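PDB 6PWK: GGDEF and EAL domain-containing protein from Vibrio cholerae O1 str. 2010EL-1786, which probably acts as a membrane-associated cyclic di-GMP receptor that controls large adhesins and thereby biofilm formation, binding the dinucleotide through its GGDEF and EAL domains. Local coordinates for residues L50-E53 and F54-E57; R144-S147 and T148-L152; T189-E192 and E193-N197. One frame throughout, in Å; residues are numbered along the deposited sequence.

Overall arrangement
The three contacts are local arrangements spread in series along the chain, and one bound cyclic di-GMP relates them. Contact 1 (50-57), where a GGDEF strand passes into a helix, and contact 2 (144-152), at the start of helix 148-164, have centres about 25 Å apart. Contact 3 (189-197) belongs to the EAL part, about 26 Å from contact 2 and 31 Å from contact 1, centre to centre. Only contact 2 touches the dinucleotide, through Thr149 and Leu152. In contact 1 the side chain of Glu53 stays about 10 Å from a bound cyclic di-GMP. In contact 3 the side chain of Thr189 stays about 8 Å from a bound cyclic di-GMP.

Contact 1 of 3, residues L50-E53 and F54-E57; sequences LQAE and FIKE
The carbonyl of Ala52 faces the first turn of the helix that follows it, taking weak hydrogen bonds from Ile55 N at 3.2 Å and Lys56 N at 3.5 Å, while Glu57 N gives Glu53 O a firmer one at 3.0 Å. Ala52 occupies the N-cap position, and its methyl group is touched by two side chains of that turn. Phe54 has CG between its backbone N and carbonyl carbon (chi1 69°), which brings the ring back beside Ala52, with Phe54 CE1 3.5 Å from Ala52 CB. Ile55 closes on the same methyl with both CG1 and CD1, and its CG1 also stands over one face of the Phe54 ring, offset toward the rim. Alanine, phenylalanine and isoleucine thus form one small apolar cluster, extended by Met70, Val71 and Leu74 from further along helix 53-80. This is a strand-to-helix junction of the GGDEF domain: strand 45-51, in the middle of the five-stranded sheet, runs straight into the long helix. The other side of the turn is polar. Glu53 bends at chi2 (76°) and lies alongside Lys56, pointing the same way, with OE1 3.3 Å from Lys56 CD; the carboxylate therefore meets the aliphatic part of the lysine, and Glu53 OE2 stays 4.6 Å from Lys56 NZ, too far for a salt bridge. Gln51 NE2 reaches forward from the strand to Glu53 OE1 in a weak hydrogen bond, while Gln51 OE1 accepts one from Lys163. Glu57 crosses Glu53 at about a right angle, their carboxylate planes 71° apart and the two OE2 atoms 4.7 Å from each other, a like-charge pair that the nearby lysine may partly offset.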
loop_
_atom_site.group_PDB
_atom_site.type_symbol
_atom_site.label_atom_id
_atom_site.label_comp_id
_atom_site.label_asym_id
_atom_site.label_seq_id
_atom_site.Cartn_x
_atom_site.Cartn_y
_atom_site.Cartn_z
ATOM N N LEU A 50 -22.881 0.866 3.165
ATOM C CA LEU A 50 -22.665 1.667 1.969
ATOM C C LEU A 50 -21.182 1.979 1.861
ATOM O O LEU A 50 -20.600 2.551 2.787
ATOM C CB LEU A 50 -23.481 2.961 2.022
ATOM C CG LEU A 50 -23.179 3.986 0.929
ATOM C CD1 LEU A 50 -23.667 3.486 -0.418
ATOM C CD2 LEU A 50 -23.791 5.340 1.261
ATOM N N GLN A 51 -20.573 1.611 0.737
ATOM C CA GLN A 51 -19.159 1.865 0.499
ATOM C C GLN A 51 -18.998 2.947 -0.559
ATOM O O GLN A 51 -19.556 2.838 -1.656
ATOM C CB GLN A 51 -18.426 0.599 0.060
ATOM C CG GLN A 51 -16.986 0.869 -0.341
ATOM C CD GLN A 51 -16.212 -0.391 -0.642
ATOM O OE1 GLN A 51 -16.717 -1.500 -0.471
ATOM N NE2 GLN A 51 -14.974 -0.230 -1.094
ATOM N N ALA A 52 -18.225 3.980 -0.228
ATOM C CA ALA A 52 -17.972 5.096 -1.136
ATOM C C ALA A 52 -16.559 4.951 -1.694
ATOM O O ALA A 52 -15.594 5.526 -1.189
ATOM C CB ALA A 52 -18.168 6.427 -0.417
ATOM N N GLU A 53 -16.446 4.157 -2.761
ATOM C CA GLU A 53 -15.154 3.982 -3.414
ATOM C C GLU A 53 -14.693 5.266 -4.093
ATOM O O GLU A 53 -13.486 5.502 -4.218
ATOM C CB GLU A 53 -15.230 2.833 -4.423
ATOM C CG GLU A 53 -13.938 2.550 -5.185
ATOM C CD GLU A 53 -12.900 1.807 -4.359
ATOM O OE1 GLU A 53 -13.105 1.634 -3.139
ATOM O OE2 GLU A 53 -11.874 1.387 -4.936
ATOM N N PHE A 54 -15.633 6.114 -4.521
ATOM C CA PHE A 54 -15.252 7.367 -5.163
ATOM C C PHE A 54 -14.564 8.312 -4.186
ATOM O O PHE A 54 -13.762 9.155 -4.604
ATOM C CB PHE A 54 -16.479 8.033 -5.791
ATOM C CG PHE A 54 -17.471 8.562 -4.793
ATOM C CD1 PHE A 54 -18.372 7.712 -4.172
ATOM C CD2 PHE A 54 -17.518 9.914 -4.494
ATOM C CE1 PHE A 54 -19.292 8.198 -3.261
ATOM C CE2 PHE A 54 -18.436 10.406 -3.583
ATOM C CZ PHE A 54 -19.324 9.546 -2.967
ATOM N N ILE A 55 -14.857 8.188 -2.891
ATOM C CA ILE A 55 -14.119 8.955 -1.894
ATOM C C ILE A 55 -12.702 8.412 -1.753
ATOM O O ILE A 55 -11.749 9.169 -1.539
ATOM C CB ILE A 55 -14.872 8.947 -0.550
ATOM C CG1 ILE A 55 -16.262 9.562 -0.720
ATOM C CG2 ILE A 55 -14.084 9.698 0.511
ATOM C CD1 ILE A 55 -17.001 9.779 0.584
ATOM N N LYS A 56 -12.542 7.092 -1.882
ATOM C CA LYS A 56 -11.209 6.500 -1.860
ATOM C C LYS A 56 -10.372 6.989 -3.036
ATOM O O LYS A 56 -9.171 7.248 -2.890
ATOM C CB LYS A 56 -11.315 4.975 -1.870
ATOM C CG LYS A 56 -9.982 4.242 -1.872
ATOM C CD LYS A 56 -10.193 2.735 -1.940
ATOM C CE LYS A 56 -8.888 1.972 -1.756
ATOM N NZ LYS A 56 -7.902 2.253 -2.838
ATOM N N GLU A 57 -10.991 7.119 -4.211
ATOM C CA GLU A 57 -10.277 7.650 -5.367
ATOM C C GLU A 57 -9.953 9.128 -5.197
ATOM O O GLU A 57 -8.967 9.615 -5.761
ATOM C CB GLU A 57 -11.100 7.425 -6.636
ATOM C CG GLU A 57 -11.111 5.980 -7.114
ATOM C CD GLU A 57 -12.302 5.657 -7.996
ATOM O OE1 GLU A 57 -13.141 6.552 -8.228
ATOM O OE2 GLU A 57 -12.401 4.498 -8.452
#

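Contact 2 of 3, residues R144-S147 and T148-L152; sequences RQSS and TTTLL. With C2E (9,9'-[(2R,3R,3aS,5S,7aR,9R,10R,10aS,12S,14aR)-3,5,10,12-tetrahydroxy-5,12-dioxidooctahydro-2H,7H-difuro[3,2-d:3',2'-j][1,3,7,9,2,8]tetraoxadiphosphacyclododecine-2,9-diyl]bis(2-amino-1,9-dihydro-6H-purin-6-one)), chain D.
The N-terminus of helix 148-164 forms part of the cyclic di-GMP pocket of the GGDEF domain, and Ser147 holds the N-cap position in front of it. Ser147 OG, set between its backbone N and carbonyl carbon (chi1 71°), turns toward the first turn and hydrogen-bonds Thr150 OG1 at 3.0 Å; either hydroxyl could be the donor. The backbone contributes a weak hydrogen bond from Leu151 N to Ser147 O. One residue earlier, Ser146 presents CB to Thr150 CG2 and to Leu151 CD2, both at 3.9 Å, while its hydroxyl bonds Asn142. The turn meets the ligand through carbon atoms: Thr149 CG2 lies 3.2 Å from phosphate oxygen O11 of the dinucleotide, and Leu152 CB lies 3.3 Å from its ribose oxygen O4A. The dinucleotide is hydrogen-bonded by, among others, Asp156 further along the same helix, Arg28, Glu96, and Asp68 of the second subunit. On the protein side, Thr148 packs on Leu35, and Leu151 on Trp38 and Leu39, of helix 28-41, so the turn lies against that helix at the end of the loop leaving strand 136-142.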
loop_
_atom_site.group_PDB
_atom_site.type_symbol
_atom_site.label_atom_id
_atom_site.label_comp_id
_atom_site.label_asym_id
_atom_site.label_seq_id
_atom_site.Cartn_x
_atom_site.Cartn_y
_atom_site.Cartn_z
ATOM N N ARG A 144 -33.930 -14.168 11.120
ATOM C CA ARG A 144 -33.626 -15.229 12.068
ATOM C C ARG A 144 -32.775 -14.639 13.183
ATOM O O ARG A 144 -32.275 -13.516 13.080
ATOM C CB ARG A 144 -32.904 -16.408 11.398
ATOM C CG ARG A 144 -33.755 -17.191 10.409
ATOM C CD ARG A 144 -33.011 -18.397 9.857
ATOM N NE ARG A 144 -33.864 -19.218 9.002
ATOM C CZ ARG A 144 -33.474 -20.342 8.410
ATOM N NH1 ARG A 144 -32.237 -20.790 8.575
ATOM N NH2 ARG A 144 -34.323 -21.022 7.650
ATOM N N GLN A 145 -32.616 -15.396 14.266
ATOM C CA GLN A 145 -31.778 -14.951 15.375
ATOM C C GLN A 145 -30.317 -15.133 14.979
ATOM O O GLN A 145 -29.847 -16.264 14.816
ATOM C CB GLN A 145 -32.105 -15.716 16.654
ATOM C CG GLN A 145 -31.512 -15.079 17.904
ATOM C CD GLN A 145 -31.676 -15.939 19.139
ATOM O OE1 GLN A 145 -31.412 -17.139 19.113
ATOM N NE2 GLN A 145 -32.116 -15.326 20.234
ATOM N N SER A 146 -29.600 -14.025 14.822
ATOM C CA SER A 146 -28.234 -14.040 14.325
ATOM C C SER A 146 -27.305 -13.334 15.303
ATOM O O SER A 146 -27.704 -12.393 15.998
ATOM C CB SER A 146 -28.140 -13.367 12.948
ATOM O OG SER A 146 -29.116 -13.884 12.059
ATOM N N SER A 147 -26.058 -13.800 15.351
ATOM C CA SER A 147 -25.035 -13.158 16.160
ATOM C C SER A 147 -24.526 -11.904 15.453
ATOM O O SER A 147 -24.944 -11.568 14.340
ATOM C CB SER A 147 -23.893 -14.130 16.446
ATOM O OG SER A 147 -23.139 -14.385 15.275
ATOM N N THR A 148 -23.599 -11.198 16.102
ATOM C CA THR A 148 -23.110 -9.949 15.529
ATOM C C THR A 148 -22.088 -10.196 14.424
ATOM O O THR A 148 -22.048 -9.449 13.439
ATOM C CB THR A 148 -22.527 -9.050 16.626
ATOM O OG1 THR A 148 -22.190 -7.772 16.071
ATOM C CG2 THR A 148 -21.285 -9.672 17.256
ATOM N N THR A 149 -21.264 -11.240 14.557
ATOM C CA THR A 149 -20.334 -11.580 13.483
ATOM C C THR A 149 -21.070 -12.132 12.272
ATOM O O THR A 149 -20.632 -11.927 11.134
ATOM C CB THR A 149 -19.299 -12.593 13.973
ATOM O OG1 THR A 149 -19.948 -13.843 14.250
ATOM C CG2 THR A 149 -18.619 -12.096 15.239
ATOM N N THR A 150 -22.182 -12.832 12.500
ATOM C CA THR A 150 -22.976 -13.363 11.396
ATOM C C THR A 150 -23.513 -12.240 10.516
ATOM O O THR A 150 -23.402 -12.294 9.286
ATOM C CB THR A 150 -24.125 -14.218 11.941
ATOM O OG1 THR A 150 -23.604 -15.438 12.482
ATOM C CG2 THR A 150 -25.129 -14.539 10.841
ATOM N N LEU A 151 -24.100 -11.211 11.131
ATOM C CA LEU A 151 -24.666 -10.118 10.346
ATOM C C LEU A 151 -23.583 -9.348 9.599
ATOM O O LEU A 151 -23.807 -8.891 8.472
ATOM C CB LEU A 151 -25.469 -9.179 11.243
ATOM C CG LEU A 151 -26.868 -9.655 11.643
ATOM C CD1 LEU A 151 -27.710 -8.483 12.129
ATOM C CD2 LEU A 151 -27.550 -10.366 10.485
ATOM N N LEU A 152 -22.407 -9.188 10.210
ATOM C CA LEU A 152 -21.312 -8.517 9.518
ATOM C C LEU A 152 -20.840 -9.329 8.320
ATOM O O LEU A 152 -20.495 -8.762 7.277
ATOM C CB LEU A 152 -20.154 -8.256 10.485
ATOM C CG LEU A 152 -20.431 -7.278 11.629
ATOM C CD1 LEU A 152 -19.217 -7.151 12.540
ATOM C CD2 LEU A 152 -20.844 -5.917 11.091
HETATM P P1 C2E D . -13.076 -11.490 8.366
HETATM O O2P C2E D . -12.234 -10.444 7.680
HETATM O O1P C2E D . -12.451 -12.787 7.950
HETATM O "O5'" C2E D . -12.907 -11.526 9.989
HETATM C "C5'" C2E D . -13.185 -12.702 10.681
HETATM C "C4'" C2E D . -12.918 -12.293 12.148
HETATM O "O4'" C2E D . -11.673 -11.924 12.265
HETATM C "C3'" C2E D . -13.654 -10.952 12.340
HETATM O "O3'" C2E D . -14.929 -11.120 12.743
HETATM C "C2'" C2E D . -12.820 -10.211 13.404
HETATM O "O2'" C2E D . -13.400 -10.429 14.761
HETATM C "C1'" C2E D . -11.647 -10.792 13.413
HETATM N N9 C2E D . -10.558 -9.861 13.255
HETATM C C8 C2E D . -10.742 -9.715 11.919
HETATM N N7 C2E D . -9.801 -8.835 11.499
HETATM C C5 C2E D . -9.056 -8.458 12.543
HETATM C C6 C2E D . -7.853 -7.500 12.726
HETATM O O6 C2E D . -7.386 -6.903 11.814
HETATM N N1 C2E D . -7.253 -7.303 14.020
HETATM C C2 C2E D . -7.775 -8.002 15.173
HETATM N N2 C2E D . -7.250 -7.879 16.530
HETATM N N3 C2E D . -8.906 -8.896 14.973
HETATM C C4 C2E D . -9.531 -9.107 13.633
HETATM P P11 C2E D . -15.806 -9.705 12.663
HETATM O O21 C2E D . -15.171 -8.423 13.154
HETATM O O11 C2E D . -16.973 -9.901 13.592
HETATM O O5A C2E D . -16.461 -9.723 11.142
HETATM C C5A C2E D . -16.552 -10.976 10.518
HETATM C C4A C2E D . -16.813 -10.758 9.082
HETATM O O4A C2E D . -17.623 -9.743 8.905
HETATM C C3A C2E D . -15.362 -10.355 8.336
HETATM O O3A C2E D . -14.645 -11.579 7.848
HETATM C C2A C2E D . -15.662 -9.660 7.382
HETATM O O2A C2E D . -15.959 -10.551 6.204
HETATM C C1A C2E D . -16.983 -8.851 7.864
HETATM N N91 C2E D . -16.690 -7.665 8.357
HETATM C C81 C2E D . -16.400 -7.323 9.624
HETATM N N71 C2E D . -16.192 -5.995 9.625
HETATM C C51 C2E D . -16.356 -5.543 8.383
HETATM C C61 C2E D . -16.252 -4.146 7.779
HETATM O O61 C2E D . -15.977 -3.249 8.491
HETATM N N11 C2E D . -16.479 -3.907 6.384
HETATM C C21 C2E D . -16.814 -5.009 5.522
HETATM N N21 C2E D . -17.046 -4.786 4.101
HETATM N N31 C2E D . -16.912 -6.346 6.113
HETATM C C41 C2E D . -16.673 -6.585 7.574
#

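Contact 3 of 3, residues T189-E192 and E193-N197; sequences TLVE and EAIHN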
loop_
_atom_site.group_PDB
_atom_site.type_symbol
_atom_site.label_atom_id
_atom_site.label_comp_id
_atom_site.label_asym_id
_atom_site.label_seq_id
_atom_site.Cartn_x
_atom_site.Cartn_y
_atom_site.Cartn_z
ATOM N N THR A 189 -9.713 -19.395 3.109
ATOM C CA THR A 189 -9.386 -20.758 3.519
ATOM C C THR A 189 -10.051 -21.783 2.606
ATOM O O THR A 189 -9.429 -22.782 2.228
ATOM C CB THR A 189 -9.805 -20.988 4.973
ATOM O OG1 THR A 189 -9.173 -20.015 5.815
ATOM C CG2 THR A 189 -9.403 -22.380 5.434
ATOM N N LEU A 190 -11.313 -21.546 2.236
ATOM C CA LEU A 190 -12.015 -22.482 1.365
ATOM C C LEU A 190 -11.371 -22.543 -0.014
ATOM O O LEU A 190 -11.224 -23.630 -0.587
ATOM C CB LEU A 190 -13.490 -22.095 1.256
ATOM C CG LEU A 190 -14.350 -22.986 0.357
ATOM C CD1 LEU A 190 -14.318 -24.420 0.849
ATOM C CD2 LEU A 190 -15.780 -22.473 0.284
ATOM N N VAL A 191 -10.974 -21.390 -0.559
ATOM C CA VAL A 191 -10.309 -21.371 -1.860
ATOM C C VAL A 191 -8.977 -22.107 -1.791
ATOM O O VAL A 191 -8.639 -22.892 -2.686
ATOM C CB VAL A 191 -10.130 -19.922 -2.351
ATOM C CG1 VAL A 191 -9.391 -19.898 -3.679
ATOM C CG2 VAL A 191 -11.477 -19.239 -2.479
ATOM N N GLU A 192 -8.199 -21.865 -0.732
ATOM C CA GLU A 192 -6.963 -22.619 -0.535
ATOM C C GLU A 192 -7.245 -24.113 -0.444
ATOM O O GLU A 192 -6.486 -24.932 -0.975
ATOM C CB GLU A 192 -6.245 -22.140 0.727
ATOM C CG GLU A 192 -5.737 -20.711 0.669
ATOM C CD GLU A 192 -5.172 -20.247 1.997
ATOM O OE1 GLU A 192 -4.343 -19.314 2.002
ATOM O OE2 GLU A 192 -5.557 -20.822 3.040
ATOM N N GLU A 193 -8.332 -24.484 0.233
ATOM C CA GLU A 193 -8.730 -25.885 0.290
ATOM C C GLU A 193 -9.086 -26.407 -1.096
ATOM O O GLU A 193 -8.691 -27.516 -1.475
ATOM C CB GLU A 193 -9.905 -26.046 1.254
ATOM C CG GLU A 193 -10.238 -27.476 1.627
ATOM C CD GLU A 193 -11.414 -27.562 2.580
ATOM O OE1 GLU A 193 -11.724 -28.678 3.045
ATOM O OE2 GLU A 193 -12.027 -26.511 2.864
ATOM N N ALA A 194 -9.821 -25.608 -1.878
ATOM C CA ALA A 194 -10.195 -26.021 -3.226
ATOM C C ALA A 194 -8.977 -26.120 -4.133
ATOM O O ALA A 194 -8.904 -27.009 -4.992
ATOM C CB ALA A 194 -11.214 -25.045 -3.808
ATOM N N ILE A 195 -8.014 -25.213 -3.966
ATOM C CA ILE A 195 -6.784 -25.290 -4.747
ATOM C C ILE A 195 -5.993 -26.535 -4.369
ATOM O O ILE A 195 -5.454 -27.232 -5.236
ATOM C CB ILE A 195 -5.954 -24.006 -4.554
ATOM C CG1 ILE A 195 -6.660 -22.813 -5.200
ATOM C CG2 ILE A 195 -4.552 -24.179 -5.117
ATOM C CD1 ILE A 195 -5.942 -21.496 -4.996
ATOM N N HIS A 196 -5.933 -26.848 -3.072
ATOM C CA HIS A 196 -5.105 -27.956 -2.611
ATOM C C HIS A 196 -5.672 -29.302 -3.051
ATOM O O HIS A 196 -4.914 -30.216 -3.395
ATOM C CB HIS A 196 -4.968 -27.903 -1.089
ATOM C CG HIS A 196 -3.906 -28.806 -0.544
ATOM N ND1 HIS A 196 -4.194 -29.926 0.205
ATOM C CD2 HIS A 196 -2.557 -28.752 -0.638
ATOM C CE1 HIS A 196 -3.067 -30.524 0.549
ATOM N NE2 HIS A 196 -2.060 -29.832 0.050
ATOM N N ASN A 197 -6.996 -29.442 -3.050
ATOM C CA ASN A 197 -7.648 -30.703 -3.372
ATOM C C ASN A 197 -8.101 -30.791 -4.823
ATOM O O ASN A 197 -8.726 -31.789 -5.201
ATOM C CB ASN A 197 -8.848 -30.927 -2.444
ATOM C CG ASN A 197 -8.458 -30.929 -0.979
ATOM O OD1 ASN A 197 -8.232 -31.984 -0.385
ATOM N ND2 ASN A 197 -8.380 -29.743 -0.386
#
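Glu193 projects outward from its helix, beside Leu190 of the preceding turn, and its side chain can be traced atom by atom. CB lies near two backbone carbonyl oxygens, 3.3 Å from Leu190 O and 3.4 Å from Thr189 O. With CG anti to the backbone N (chi1 -168°) and the chain extended beyond it, the carboxylate is carried out past the side chain of Leu190, where OE2 passes 3.7 Å from Leu190 CD1 as the two side chains cross obliquely. The same OE2 forms a salt bridge with Lys225 of strand 214-225, a strand on which Leu190 also packs, so a charged and an apolar side chain one turn apart both fasten to it. The helix itself is regular: Glu193 N, Ala194 N, Ile195 N and His196 N each donate to the carbonyl four residues back, for instance Ala194 N to Leu190 O at 2.7 Å. Residues 189-197 lie on a helix of the EAL part, whose fold is a modified TIM barrel; strand 200-209 follows closely. Along another side of the helix, Val191 and Ile195 provide an apolar stripe one turn long, with Val191 CG1 4.0 Å from Ile195 CD1. Ile195 CG1, anti to the carbonyl carbon, also rests on the backbone, 3.2 Å from Val191 O. Phe235 and Leu239 of helix 232-241 meet Val191, while Phe200 meets both Ile195 and Ala194. Ala194 CB lies 3.5 Å from Leu190 O, and its methyl packs on Phe223 and Trp199. Thr189 turns its hydroxyl back to the carbonyl of Gln185, whose backbone N binds cyclic di-GMP.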